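PDB 3DF7: putative ATP-grasp superfamily protein from Archaeoglobus fulgidus, which is of unknown function but probably binds ATP and perhaps metal ions. Local coordinates for residues 111-115 / 126-130; 135-141 / 158-164; 169-173 / 184-190; 211-216 / 234-240. All coordinates share one frame; numbering follows the deposited sequence.

Contact 1: residues 111-115 / 126-130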
loop_
_atom_site.group_PDB
_atom_site.type_symbol
_atom_site.label_atom_id
_atom_site.label_comp_id
_atom_site.label_asym_id
_atom_site.label_seq_id
_atom_site.Cartn_x
_atom_site.Cartn_y
_atom_site.Cartn_z
ATOM N N LYS A 111 -6.656 -12.353 -4.636
ATOM C CA LYS A 111 -5.422 -13.134 -4.651
ATOM C C LYS A 111 -5.473 -14.345 -5.580
ATOM O O LYS A 111 -4.449 -14.750 -6.130
ATOM C CB LYS A 111 -5.064 -13.578 -3.233
ATOM C CG LYS A 111 -4.823 -12.419 -2.273
ATOM C CD LYS A 111 -4.256 -12.896 -0.939
ATOM C CE LYS A 111 -4.183 -11.755 0.065
ATOM N NZ LYS A 111 -5.529 -11.252 0.446
ATOM N N TRP A 112 -6.653 -14.931 -5.756
ATOM C CA TRP A 112 -6.754 -16.084 -6.643
ATOM C C TRP A 112 -6.581 -15.633 -8.087
ATOM O O TRP A 112 -5.898 -16.286 -8.875
ATOM C CB TRP A 112 -8.101 -16.791 -6.493
ATOM C CG TRP A 112 -8.206 -17.987 -7.403
ATOM C CD1 TRP A 112 -9.100 -18.166 -8.419
ATOM C CD2 TRP A 112 -7.354 -19.141 -7.410
ATOM N NE1 TRP A 112 -8.857 -19.359 -9.062
ATOM C CE2 TRP A 112 -7.791 -19.976 -8.464
ATOM C CE3 TRP A 112 -6.265 -19.549 -6.630
ATOM C CZ2 TRP A 112 -7.174 -21.200 -8.755
ATOM C CZ3 TRP A 112 -5.653 -20.765 -6.919
ATOM C CH2 TRP A 112 -6.110 -21.575 -7.976
ATOM N N GLU A 113 -7.208 -14.515 -8.434
ATOM C CA GLU A 113 -7.091 -13.985 -9.783
ATOM C C GLU A 113 -5.651 -13.513 -10.008
ATOM O O GLU A 113 -5.089 -13.704 -11.083
ATOM C CB GLU A 113 -8.071 -12.825 -9.986
ATOM C CG GLU A 113 -9.524 -13.265 -10.160
ATOM C CD GLU A 113 -9.720 -14.150 -11.382
ATOM O OE1 GLU A 113 -9.267 -13.761 -12.476
ATOM O OE2 GLU A 113 -10.328 -15.236 -11.253
ATOM N N LEU A 114 -5.051 -12.913 -8.987
ATOM C CA LEU A 114 -3.677 -12.438 -9.121
ATOM C C LEU A 114 -2.738 -13.620 -9.334
ATOM O O LEU A 114 -1.811 -13.544 -10.135
ATOM C CB LEU A 114 -3.247 -11.645 -7.882
ATOM C CG LEU A 114 -1.819 -11.085 -7.931
ATOM C CD1 LEU A 114 -1.639 -10.223 -9.180
ATOM C CD2 LEU A 114 -1.544 -10.275 -6.678
ATOM N N TYR A 115 -2.979 -14.709 -8.614
ATOM C CA TYR A 115 -2.152 -15.904 -8.758
ATOM C C TYR A 115 -2.160 -16.391 -10.212
ATOM O O TYR A 115 -1.107 -16.636 -10.806
ATOM C CB TYR A 115 -2.670 -17.012 -7.838
ATOM C CG TYR A 115 -2.147 -18.390 -8.185
ATOM C CD1 TYR A 115 -0.790 -18.695 -8.075
ATOM C CD2 TYR A 115 -3.014 -19.387 -8.636
ATOM C CE1 TYR A 115 -0.308 -19.967 -8.405
ATOM C CE2 TYR A 115 -2.542 -20.653 -8.971
ATOM C CZ TYR A 115 -1.193 -20.936 -8.853
ATOM O OH TYR A 115 -0.734 -22.191 -9.188
ATOM N N GLN A 126 3.114 -21.720 -4.379
ATOM C CA GLN A 126 2.023 -22.593 -4.790
ATOM C C GLN A 126 0.762 -22.016 -4.166
ATOM O O GLN A 126 0.765 -21.643 -2.993
ATOM C CB GLN A 126 2.242 -24.016 -4.277
ATOM C CG GLN A 126 3.359 -24.775 -4.969
ATOM C CD GLN A 126 3.405 -26.228 -4.540
ATOM O OE1 GLN A 126 2.388 -26.927 -4.575
ATOM N NE2 GLN A 126 4.581 -26.692 -4.133
ATOM N N THR A 127 -0.306 -21.930 -4.952
ATOM C CA THR A 127 -1.571 -21.384 -4.468
ATOM C C THR A 127 -2.725 -22.261 -4.940
ATOM O O THR A 127 -2.702 -22.777 -6.059
ATOM C CB THR A 127 -1.782 -19.946 -4.982
ATOM O OG1 THR A 127 -0.632 -19.154 -4.659
ATOM C CG2 THR A 127 -3.019 -19.315 -4.336
ATOM N N SER A 128 -3.735 -22.420 -4.091
ATOM C CA SER A 128 -4.878 -23.261 -4.428
ATOM C C SER A 128 -6.139 -22.819 -3.693
ATOM O O SER A 128 -6.085 -21.972 -2.804
ATOM C CB SER A 128 -4.556 -24.717 -4.072
ATOM O OG SER A 128 -5.623 -25.582 -4.418
ATOM N N LEU A 129 -7.277 -23.390 -4.078
ATOM C CA LEU A 129 -8.544 -23.066 -3.431
ATOM C C LEU A 129 -8.866 -24.165 -2.417
ATOM O O LEU A 129 -9.899 -24.137 -1.744
ATOM C CB LEU A 129 -9.661 -22.949 -4.475
ATOM C CG LEU A 129 -9.530 -21.774 -5.455
ATOM C CD1 LEU A 129 -10.597 -21.860 -6.535
ATOM C CD2 LEU A 129 -9.661 -20.463 -4.689
ATOM N N ARG A 130 -7.963 -25.134 -2.326
ATOM C CA ARG A 130 -8.097 -26.250 -1.401
ATOM C C ARG A 130 -6.749 -26.487 -0.723
ATOM O O ARG A 130 -5.736 -25.941 -1.149
ATOM C CB ARG A 130 -8.565 -27.497 -2.159
ATOM C CG ARG A 130 -10.046 -27.432 -2.517
ATOM C CD ARG A 130 -10.534 -28.664 -3.245
ATOM N NE ARG A 130 -11.983 -28.619 -3.443
ATOM C CZ ARG A 130 -12.671 -29.527 -4.127
ATOM N NH1 ARG A 130 -12.042 -30.553 -4.682
ATOM N NH2 ARG A 130 -13.987 -29.413 -4.250
HETATM O O HOH W 1 0.542 -23.725 -7.262
#
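W112, in the first turn of helix 111-118, lays the flat of its indole against L129. The leucine CG stands 3.9 Å from the centroid of the six-membered ring and only 9° off its normal, a CH-pi contact over the middle of the ring; L129 CD2 reaches the CD2 and CG side of the indole, L129 CD1 the CE2 and NE1 side. With CG anti to the backbone N (chi1 -180°), the indole reaches past the helix to the strand, where its rim atom CZ3 comes within 3.6 Å of S128 CA and its edge abuts the carbonyl of T127. One turn later, Y115 offers a ring face to T127: CB of the threonine sits 3.5 Å from the ring centroid. The threonine CG2 faces W112 CZ3 and CE3, so the two aromatic rings share one residue. Its OG1 is engaged by P125 O and Q162 NE2. No direct hydrogen bond joins the segments, but a water links them, lying 2.8 Å from Y115 OH and accepting from T127 N at 3.0 Å. Beyond, S128 OG accepts from R130 N in an ST turn. The arrangement is a helix packed by its aromatic side chains on the edge strand of a small antiparallel sheet within the ATP-grasp domain.

Contact 2: residues 135-141 / 158-164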
loop_
_atom_site.group_PDB
_atom_site.type_symbol
_atom_site.label_atom_id
_atom_site.label_comp_id
_atom_site.label_asym_id
_atom_site.label_seq_id
_atom_site.Cartn_x
_atom_site.Cartn_y
_atom_site.Cartn_z
ATOM N N LYS A 135 3.687 -27.084 3.201
ATOM C CA LYS A 135 3.311 -26.236 4.325
ATOM C C LYS A 135 2.638 -25.002 3.738
ATOM O O LYS A 135 3.200 -24.333 2.864
ATOM C CB LYS A 135 4.550 -25.821 5.115
ATOM C CG LYS A 135 4.273 -24.821 6.225
ATOM C CD LYS A 135 5.566 -24.373 6.870
ATOM C CE LYS A 135 5.322 -23.354 7.965
ATOM N NZ LYS A 135 6.591 -22.966 8.646
ATOM N N PHE A 136 1.433 -24.704 4.211
ATOM C CA PHE A 136 0.692 -23.562 3.695
ATOM C C PHE A 136 -0.096 -22.838 4.776
ATOM O O PHE A 136 -0.295 -23.354 5.874
ATOM C CB PHE A 136 -0.271 -24.029 2.593
ATOM C CG PHE A 136 -1.478 -24.772 3.110
ATOM C CD1 PHE A 136 -2.663 -24.093 3.394
ATOM C CD2 PHE A 136 -1.422 -26.146 3.338
ATOM C CE1 PHE A 136 -3.777 -24.769 3.896
ATOM C CE2 PHE A 136 -2.527 -26.835 3.840
ATOM C CZ PHE A 136 -3.708 -26.149 4.121
ATOM N N ILE A 137 -0.525 -21.625 4.457
ATOM C CA ILE A 137 -1.335 -20.836 5.370
ATOM C C ILE A 137 -2.544 -20.435 4.549
ATOM O O ILE A 137 -2.510 -20.503 3.321
ATOM C CB ILE A 137 -0.607 -19.558 5.849
ATOM C CG1 ILE A 137 -0.110 -18.750 4.648
ATOM C CG2 ILE A 137 0.550 -19.927 6.765
ATOM C CD1 ILE A 137 0.568 -17.449 5.031
ATOM N N ILE A 138 -3.622 -20.044 5.213
ATOM C CA ILE A 138 -4.798 -19.618 4.477
ATOM C C ILE A 138 -4.939 -18.113 4.623
ATOM O O ILE A 138 -4.447 -17.526 5.585
ATOM C CB ILE A 138 -6.088 -20.295 4.988
ATOM C CG1 ILE A 138 -6.332 -19.938 6.458
ATOM C CG2 ILE A 138 -5.995 -21.797 4.787
ATOM C CD1 ILE A 138 -7.724 -20.291 6.939
ATOM N N LYS A 139 -5.582 -17.489 3.646
ATOM C CA LYS A 139 -5.809 -16.052 3.692
ATOM C C LYS A 139 -7.015 -15.702 2.833
ATOM O O LYS A 139 -7.299 -16.377 1.843
ATOM C CB LYS A 139 -4.559 -15.298 3.225
ATOM C CG LYS A 139 -4.096 -15.605 1.817
ATOM C CD LYS A 139 -2.577 -15.458 1.695
ATOM C CE LYS A 139 -2.084 -14.093 2.146
ATOM N NZ LYS A 139 -0.592 -14.008 2.112
ATOM N N PRO A 140 -7.763 -14.659 3.221
ATOM C CA PRO A 140 -8.946 -14.249 2.458
ATOM C C PRO A 140 -8.569 -13.889 1.026
ATOM O O PRO A 140 -7.518 -13.291 0.796
ATOM C CB PRO A 140 -9.457 -13.037 3.238
ATOM C CG PRO A 140 -8.996 -13.310 4.644
ATOM C CD PRO A 140 -7.589 -13.812 4.414
ATOM N N ARG A 141 -9.413 -14.258 0.065
ATOM C CA ARG A 141 -9.134 -13.939 -1.333
ATOM C C ARG A 141 -8.987 -12.433 -1.510
ATOM O O ARG A 141 -8.186 -11.976 -2.318
ATOM C CB ARG A 141 -10.242 -14.481 -2.249
ATOM C CG ARG A 141 -10.114 -15.973 -2.548
ATOM C CD ARG A 141 -11.195 -16.484 -3.509
ATOM N NE ARG A 141 -11.113 -15.896 -4.847
ATOM C CZ ARG A 141 -11.786 -16.353 -5.902
ATOM N NH1 ARG A 141 -12.587 -17.404 -5.777
ATOM N NH2 ARG A 141 -11.661 -15.766 -7.082
ATOM N N GLY A 158 -14.091 -18.588 0.346
ATOM C CA GLY A 158 -13.640 -17.211 0.263
ATOM C C GLY A 158 -12.159 -17.038 0.555
ATOM O O GLY A 158 -11.641 -15.927 0.481
ATOM N N HIS A 159 -11.480 -18.133 0.891
ATOM C CA HIS A 159 -10.048 -18.095 1.187
ATOM C C HIS A 159 -9.249 -18.877 0.153
ATOM O O HIS A 159 -9.801 -19.641 -0.641
ATOM C CB HIS A 159 -9.746 -18.721 2.555
ATOM C CG HIS A 159 -10.065 -17.844 3.726
ATOM N ND1 HIS A 159 -11.346 -17.440 4.032
ATOM C CD2 HIS A 159 -9.267 -17.324 4.689
ATOM C CE1 HIS A 159 -11.325 -16.712 5.134
ATOM N NE2 HIS A 159 -10.075 -16.626 5.554
ATOM N N ILE A 160 -7.937 -18.678 0.165
ATOM C CA ILE A 160 -7.062 -19.429 -0.719
ATOM C C ILE A 160 -6.043 -20.089 0.193
ATOM O O ILE A 160 -5.855 -19.667 1.338
ATOM C CB ILE A 160 -6.282 -18.538 -1.728
ATOM C CG1 ILE A 160 -5.402 -17.536 -0.977
ATOM C CG2 ILE A 160 -7.246 -17.845 -2.668
ATOM C CD1 ILE A 160 -4.314 -16.917 -1.840
ATOM N N ALA A 161 -5.414 -21.142 -0.308
ATOM C CA ALA A 161 -4.374 -21.833 0.428
ATOM C C ALA A 161 -3.113 -21.379 -0.288
ATOM O O ALA A 161 -3.096 -21.305 -1.518
ATOM C CB ALA A 161 -4.542 -23.348 0.298
ATOM N N GLN A 162 -2.069 -21.048 0.462
ATOM C CA GLN A 162 -0.840 -20.611 -0.176
ATOM C C GLN A 162 0.401 -21.074 0.553
ATOM O O GLN A 162 0.539 -20.896 1.765
ATOM C CB GLN A 162 -0.809 -19.088 -0.320
ATOM C CG GLN A 162 0.390 -18.590 -1.124
ATOM C CD GLN A 162 0.287 -17.122 -1.484
ATOM O OE1 GLN A 162 0.440 -16.246 -0.632
ATOM N NE2 GLN A 162 0.015 -16.846 -2.756
ATOM N N GLU A 163 1.299 -21.678 -0.214
ATOM C CA GLU A 163 2.562 -22.180 0.301
ATOM C C GLU A 163 3.259 -21.120 1.143
ATOM O O GLU A 163 3.346 -19.953 0.753
ATOM C CB GLU A 163 3.454 -22.601 -0.877
ATOM C CG GLU A 163 4.945 -22.712 -0.554
ATOM C CD GLU A 163 5.779 -23.101 -1.761
ATOM O OE1 GLU A 163 5.418 -22.713 -2.889
ATOM O OE2 GLU A 163 6.808 -23.781 -1.583
ATOM N N PHE A 164 3.747 -21.527 2.309
ATOM C CA PHE A 164 4.444 -20.603 3.188
ATOM C C PHE A 164 5.891 -20.517 2.737
ATOM O O PHE A 164 6.580 -21.535 2.628
ATOM C CB PHE A 164 4.403 -21.089 4.637
ATOM C CG PHE A 164 5.058 -20.147 5.604
ATOM C CD1 PHE A 164 4.390 -19.012 6.051
ATOM C CD2 PHE A 164 6.360 -20.375 6.041
ATOM C CE1 PHE A 164 5.010 -18.112 6.924
ATOM C CE2 PHE A 164 6.988 -19.484 6.913
ATOM C CZ PHE A 164 6.310 -18.350 7.353
HETATM O O HOH W 2 5.977 -24.182 2.424
#
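K139 and I160 face each other as a hydrogen-bonded pair in two antiparallel strands, 136-140 and 159-163, which belong to a small three-stranded sheet in the ATP-grasp domain. Their backbones exchange two hydrogen bonds, as do those of I137 and Q162; F164 N to K135 O and R141 N to G158 O add one bond beyond each end. The side chains of K139 and I160 cross at a slant, CG of the lysine touching I160 CG1 at 3.6 Å, and a bend at chi3 (-55°) carries the lysine chain on past the Q162 amide. Just past the strand end, R141 CG meets I160 CG2 at 3.4 Å, about at right angles. The opposite face carries I138 and A161, and the CB of A161 lies 3.7 Å from F136 CD1. Near the R141 end, P140 covers one face of the H159 imidazole: its CA sits 3.9 Å from the ring centroid, 15° off the normal, and its CG reaches 3.6 Å from H159 NE2. At the K135 end, the extended lysine runs alongside the F164 ring, with NZ 3.7 Å from CD2, and a water donates to both K135 O and F164 O. Further out, helix 111-118 packs K111 and W112 on I160, and D110 holds the R141 guanidinium in a salt bridge. The Q162 amide is steadied from the third strand, its NE2 hydrogen-bonded to T127 OG1.

Contact 3: residues 169-173 / 184-190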
loop_
_atom_site.group_PDB
_atom_site.type_symbol
_atom_site.label_atom_id
_atom_site.label_comp_id
_atom_site.label_asym_id
_atom_site.label_seq_id
_atom_site.Cartn_x
_atom_site.Cartn_y
_atom_site.Cartn_z
ATOM N N ASN A 169 11.165 -11.005 4.612
ATOM C CA ASN A 169 9.912 -10.409 4.145
ATOM C C ASN A 169 10.173 -8.973 3.721
ATOM O O ASN A 169 10.656 -8.162 4.507
ATOM C CB ASN A 169 8.843 -10.454 5.238
ATOM C CG ASN A 169 8.232 -11.835 5.393
ATOM O OD1 ASN A 169 8.926 -12.798 5.711
ATOM N ND2 ASN A 169 6.930 -11.938 5.153
ATOM N N LEU A 170 9.841 -8.663 2.474
ATOM C CA LEU A 170 10.089 -7.335 1.929
ATOM C C LEU A 170 8.931 -6.808 1.096
ATOM O O LEU A 170 7.948 -7.506 0.846
ATOM C CB LEU A 170 11.325 -7.385 1.032
ATOM C CG LEU A 170 12.590 -8.005 1.622
ATOM C CD1 LEU A 170 13.545 -8.394 0.500
ATOM C CD2 LEU A 170 13.233 -7.014 2.581
ATOM N N SER A 171 9.064 -5.556 0.678
ATOM C CA SER A 171 8.083 -4.924 -0.188
ATOM C C SER A 171 8.874 -3.940 -1.043
ATOM O O SER A 171 9.871 -3.370 -0.587
ATOM C CB SER A 171 6.993 -4.202 0.620
ATOM O OG SER A 171 7.456 -3.004 1.207
ATOM N N VAL A 172 8.456 -3.775 -2.292
ATOM C CA VAL A 172 9.128 -2.860 -3.203
ATOM C C VAL A 172 8.143 -1.787 -3.627
ATOM O O VAL A 172 7.036 -2.098 -4.081
ATOM C CB VAL A 172 9.641 -3.595 -4.461
ATOM C CG1 VAL A 172 10.349 -2.611 -5.391
ATOM C CG2 VAL A 172 10.597 -4.712 -4.054
ATOM N N SER A 173 8.543 -0.532 -3.448
ATOM C CA SER A 173 7.717 0.608 -3.817
ATOM C C SER A 173 8.125 1.012 -5.225
ATOM O O SER A 173 9.275 1.383 -5.466
ATOM C CB SER A 173 7.948 1.774 -2.854
ATOM O OG SER A 173 7.650 1.405 -1.518
ATOM N N SER A 184 11.764 2.557 -3.648
ATOM C CA SER A 184 12.314 2.092 -2.386
ATOM C C SER A 184 12.098 0.602 -2.185
ATOM O O SER A 184 11.129 0.031 -2.696
ATOM C CB SER A 184 11.640 2.849 -1.237
ATOM O OG SER A 184 12.098 2.410 0.030
ATOM N N VAL A 185 13.020 -0.028 -1.464
ATOM C CA VAL A 185 12.895 -1.443 -1.126
ATOM C C VAL A 185 12.823 -1.434 0.395
ATOM O O VAL A 185 13.731 -0.933 1.072
ATOM C CB VAL A 185 14.099 -2.280 -1.606
ATOM C CG1 VAL A 185 13.971 -3.708 -1.084
ATOM C CG2 VAL A 185 14.138 -2.299 -3.131
ATOM N N ASN A 186 11.729 -1.968 0.925
ATOM C CA ASN A 186 11.494 -1.961 2.359
ATOM C C ASN A 186 11.471 -3.335 2.994
ATOM O O ASN A 186 11.097 -4.324 2.371
ATOM C CB ASN A 186 10.168 -1.258 2.646
ATOM C CG ASN A 186 9.795 -0.266 1.562
ATOM O OD1 ASN A 186 8.895 -0.517 0.747
ATOM N ND2 ASN A 186 10.494 0.862 1.532
ATOM N N GLU A 187 11.868 -3.380 4.256
ATOM C CA GLU A 187 11.889 -4.620 5.007
ATOM C C GLU A 187 10.611 -4.649 5.839
ATOM O O GLU A 187 10.239 -3.644 6.444
ATOM C CB GLU A 187 13.113 -4.629 5.913
ATOM C CG GLU A 187 13.333 -5.901 6.688
ATOM C CD GLU A 187 14.535 -5.792 7.600
ATOM O OE1 GLU A 187 15.408 -4.934 7.331
ATOM O OE2 GLU A 187 14.614 -6.565 8.570
ATOM N N GLN A 188 9.931 -5.787 5.864
ATOM C CA GLN A 188 8.709 -5.894 6.645
ATOM C C GLN A 188 8.956 -6.737 7.891
ATOM O O GLN A 188 9.626 -7.770 7.837
ATOM C CB GLN A 188 7.587 -6.524 5.812
ATOM C CG GLN A 188 7.238 -5.782 4.518
ATOM C CD GLN A 188 6.735 -4.364 4.748
ATOM O OE1 GLN A 188 5.946 -4.111 5.659
ATOM N NE2 GLN A 188 7.177 -3.434 3.905
ATOM N N ILE A 189 8.437 -6.276 9.020
ATOM C CA ILE A 189 8.585 -7.012 10.269
ATOM C C ILE A 189 7.211 -7.590 10.584
ATOM O O ILE A 189 6.257 -6.857 10.850
ATOM C CB ILE A 189 9.066 -6.088 11.403
ATOM C CG1 ILE A 189 10.472 -5.573 11.068
ATOM C CG2 ILE A 189 9.078 -6.843 12.729
ATOM C CD1 ILE A 189 11.011 -4.533 12.033
ATOM N N ILE A 190 7.113 -8.912 10.542
ATOM C CA ILE A 190 5.840 -9.575 10.771
ATOM C C ILE A 190 5.719 -10.319 12.093
ATOM O O ILE A 190 6.653 -10.983 12.541
ATOM C CB ILE A 190 5.538 -10.550 9.613
ATOM C CG1 ILE A 190 5.549 -9.777 8.290
ATOM C CG2 ILE A 190 4.191 -11.234 9.832
ATOM C CD1 ILE A 190 5.241 -10.614 7.079
#
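A beta hairpin made of strands 168-176 and 180-191 brings these segments together, and it is bound first by its backbone. S171 and N186 form a hydrogen-bonded pair, with N186 N to S171 O at 2.8 Å. S173 and S184 form another, in which S173 N to S184 O is also 2.8 Å, while the return bond from S184 N to S173 O stretches to 3.3 Å. Q188 N donates to N169 O at 2.8 Å. The hairpin lies within the large antiparallel sheet of the ATP-grasp domain, flanked by strands 228-236 and 194-200. One face carries L170, V172 and V185, which helix 206-220 packs against; beside them, L170 CD2 comes to 3.7 Å from E187 CA. The E187 carboxylate is held by a salt bridge to R203. Across the other face runs a polar row. S171 OG takes the position between backbone N and carbonyl carbon (chi1 74°), where Q188 NE2, brought round by a bend at chi2 (-62°), approaches it at 2.7 Å; the N-H points poorly, at 119°, so the bond is weak. Two buried hydroxyls of this row find partners in neighbouring elements: S173 OG pairs with Y229 OH, and S184 OG with Y260 OH.

Contact 4: residues 211-216 / 234-240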
loop_
_atom_site.group_PDB
_atom_site.type_symbol
_atom_site.label_atom_id
_atom_site.label_comp_id
_atom_site.label_asym_id
_atom_site.label_seq_id
_atom_site.Cartn_x
_atom_site.Cartn_y
_atom_site.Cartn_z
ATOM N N GLU A 211 17.832 -8.359 -7.164
ATOM C CA GLU A 211 16.961 -9.472 -7.540
ATOM C C GLU A 211 15.500 -9.208 -7.183
ATOM O O GLU A 211 14.600 -9.446 -7.984
ATOM C CB GLU A 211 17.425 -10.760 -6.856
ATOM C CG GLU A 211 18.637 -11.397 -7.512
ATOM C CD GLU A 211 19.139 -12.612 -6.758
ATOM O OE1 GLU A 211 18.306 -13.346 -6.186
ATOM O OE2 GLU A 211 20.367 -12.841 -6.753
ATOM N N VAL A 212 15.273 -8.716 -5.970
ATOM C CA VAL A 212 13.922 -8.430 -5.507
ATOM C C VAL A 212 13.265 -7.327 -6.344
ATOM O O VAL A 212 12.076 -7.395 -6.652
ATOM C CB VAL A 212 13.949 -8.060 -4.003
ATOM C CG1 VAL A 212 12.628 -7.451 -3.574
ATOM C CG2 VAL A 212 14.232 -9.320 -3.187
ATOM N N VAL A 213 14.041 -6.318 -6.721
ATOM C CA VAL A 213 13.514 -5.240 -7.547
ATOM C C VAL A 213 13.213 -5.795 -8.937
ATOM O O VAL A 213 12.160 -5.520 -9.506
ATOM C CB VAL A 213 14.527 -4.077 -7.679
ATOM C CG1 VAL A 213 14.048 -3.073 -8.732
ATOM C CG2 VAL A 213 14.686 -3.382 -6.336
ATOM N N GLU A 214 14.130 -6.597 -9.468
ATOM C CA GLU A 214 13.942 -7.172 -10.800
ATOM C C GLU A 214 12.652 -7.982 -10.884
ATOM O O GLU A 214 11.905 -7.876 -11.858
ATOM C CB GLU A 214 15.126 -8.068 -11.176
ATOM C CG GLU A 214 15.101 -8.532 -12.633
ATOM C CD GLU A 214 16.284 -9.413 -12.998
ATOM O OE1 GLU A 214 17.428 -9.012 -12.712
ATOM O OE2 GLU A 214 16.071 -10.499 -13.577
ATOM N N GLU A 215 12.389 -8.789 -9.861
ATOM C CA GLU A 215 11.179 -9.602 -9.860
ATOM C C GLU A 215 9.921 -8.789 -9.574
ATOM O O GLU A 215 8.842 -9.132 -10.051
ATOM C CB GLU A 215 11.314 -10.755 -8.863
ATOM C CG GLU A 215 12.430 -11.735 -9.224
ATOM C CD GLU A 215 12.464 -12.057 -10.709
ATOM O OE1 GLU A 215 11.420 -12.474 -11.253
ATOM O OE2 GLU A 215 13.534 -11.889 -11.335
ATOM N N ALA A 216 10.049 -7.717 -8.795
ATOM C CA ALA A 216 8.896 -6.870 -8.496
ATOM C C ALA A 216 8.459 -6.190 -9.790
ATOM O O ALA A 216 7.270 -6.102 -10.093
ATOM C CB ALA A 216 9.260 -5.815 -7.457
ATOM N N ILE A 234 7.078 -9.206 -1.258
ATOM C CA ILE A 234 7.943 -10.306 -1.641
ATOM C C ILE A 234 8.615 -10.976 -0.449
ATOM O O ILE A 234 8.884 -10.340 0.568
ATOM C CB ILE A 234 9.056 -9.798 -2.600
ATOM C CG1 ILE A 234 8.477 -9.607 -4.004
ATOM C CG2 ILE A 234 10.231 -10.777 -2.634
ATOM C CD1 ILE A 234 9.412 -8.904 -4.950
ATOM N N VAL A 235 8.861 -12.274 -0.574
ATOM C CA VAL A 235 9.577 -13.011 0.457
ATOM C C VAL A 235 10.784 -13.597 -0.261
ATOM O O VAL A 235 10.642 -14.252 -1.297
ATOM C CB VAL A 235 8.750 -14.163 1.066
ATOM C CG1 VAL A 235 9.611 -14.928 2.076
ATOM C CG2 VAL A 235 7.507 -13.610 1.752
ATOM N N TYR A 236 11.974 -13.337 0.266
ATOM C CA TYR A 236 13.179 -13.866 -0.349
ATOM C C TYR A 236 13.693 -15.062 0.438
ATOM O O TYR A 236 14.190 -14.912 1.558
ATOM C CB TYR A 236 14.281 -12.802 -0.411
ATOM C CG TYR A 236 15.476 -13.227 -1.237
ATOM C CD1 TYR A 236 15.596 -12.846 -2.573
ATOM C CD2 TYR A 236 16.471 -14.044 -0.694
ATOM C CE1 TYR A 236 16.675 -13.267 -3.348
ATOM C CE2 TYR A 236 17.553 -14.470 -1.460
ATOM C CZ TYR A 236 17.649 -14.079 -2.784
ATOM O OH TYR A 236 18.713 -14.494 -3.547
ATOM N N SER A 237 13.559 -16.246 -0.151
ATOM C CA SER A 237 14.047 -17.470 0.472
ATOM C C SER A 237 15.400 -17.706 -0.184
ATOM O O SER A 237 16.427 -17.271 0.331
ATOM C CB SER A 237 13.094 -18.632 0.183
ATOM O OG SER A 237 12.822 -18.738 -1.203
ATOM N N ASP A 238 15.393 -18.386 -1.326
ATOM C CA ASP A 238 16.618 -18.623 -2.074
ATOM C C ASP A 238 16.495 -17.766 -3.332
ATOM O O ASP A 238 17.439 -17.626 -4.105
ATOM C CB ASP A 238 16.758 -20.105 -2.441
ATOM C CG ASP A 238 15.674 -20.579 -3.385
ATOM O OD1 ASP A 238 14.483 -20.439 -3.045
ATOM O OD2 ASP A 238 16.013 -21.100 -4.469
ATOM N N GLN A 239 15.307 -17.191 -3.516
ATOM C CA GLN A 239 15.007 -16.330 -4.657
ATOM C C GLN A 239 13.771 -15.509 -4.305
ATOM O O GLN A 239 13.092 -15.792 -3.315
ATOM C CB GLN A 239 14.713 -17.168 -5.911
ATOM C CG GLN A 239 13.414 -17.975 -5.836
ATOM C CD GLN A 239 13.056 -18.678 -7.149
ATOM O OE1 GLN A 239 12.849 -18.036 -8.184
ATOM N NE2 GLN A 239 12.969 -20.005 -7.102
ATOM N N PRO A 240 13.468 -14.472 -5.099
ATOM C CA PRO A 240 12.283 -13.667 -4.792
ATOM C C PRO A 240 10.985 -14.378 -5.154
ATOM O O PRO A 240 10.851 -14.919 -6.250
ATOM C CB PRO A 240 12.475 -12.411 -5.646
ATOM C CG PRO A 240 13.966 -12.328 -5.816
ATOM C CD PRO A 240 14.340 -13.770 -6.054
#
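Helix-on-sheet packing joins helix 206-220 to the edge of the large antiparallel sheet of the ATP-grasp domain, where strand 228-236 turns into strand 240-246. V212 is the hub, its two methyls parted between neighbours. CG1, anti to the backbone N (chi1 167°), lies 3.8 Å from I234 CD1; V212 CG2 meets Y236 CD1 at 3.8 Å and P240 CG at 4.0 Å. I234 CD1 also touches A216 CB at 4.0 Å, one helical turn along. P240 fits against the same helix, its CG 3.7 Å from E211 O and its CB 3.6 Å from E215 CG. E215 OE1 is engaged in a salt bridge with R218. At the E211 end of the helix segment, the chemistry becomes polar. E211, extended beyond CG, brings its carboxylate to the tyrosine edge, the two planes 44° apart. There Y236 OH donates to E211 OE1 at 2.9 Å, on the syn side and 34° out of the carboxylate plane.

How the contacts relate
The four contacts grade from core to surface. Contact 3 is buried within the large sheet, contacts 2 and 4 are partly buried, and contact 1 lies at the surface. Contacts 1 and 2 share the small three-stranded sheet: strand 127-128 pairs with 159-163 through S128 O and A161 N. Contacts 3 and 4 meet likewise, L170 N with I234 O, and helix 206-220, one half of contact 4, also packs on the hairpin of contact 3 through V212, V213 and A216. The two pairs stay apart, contacts 2 and 3 being about 6 Å away at their nearest atoms. Strand pairing in 2 and 3 rests on backbone bonds, whereas helix packing in 1 and 4 rests on side chains, aromatic faces in the first and mainly aliphatic branches in the last.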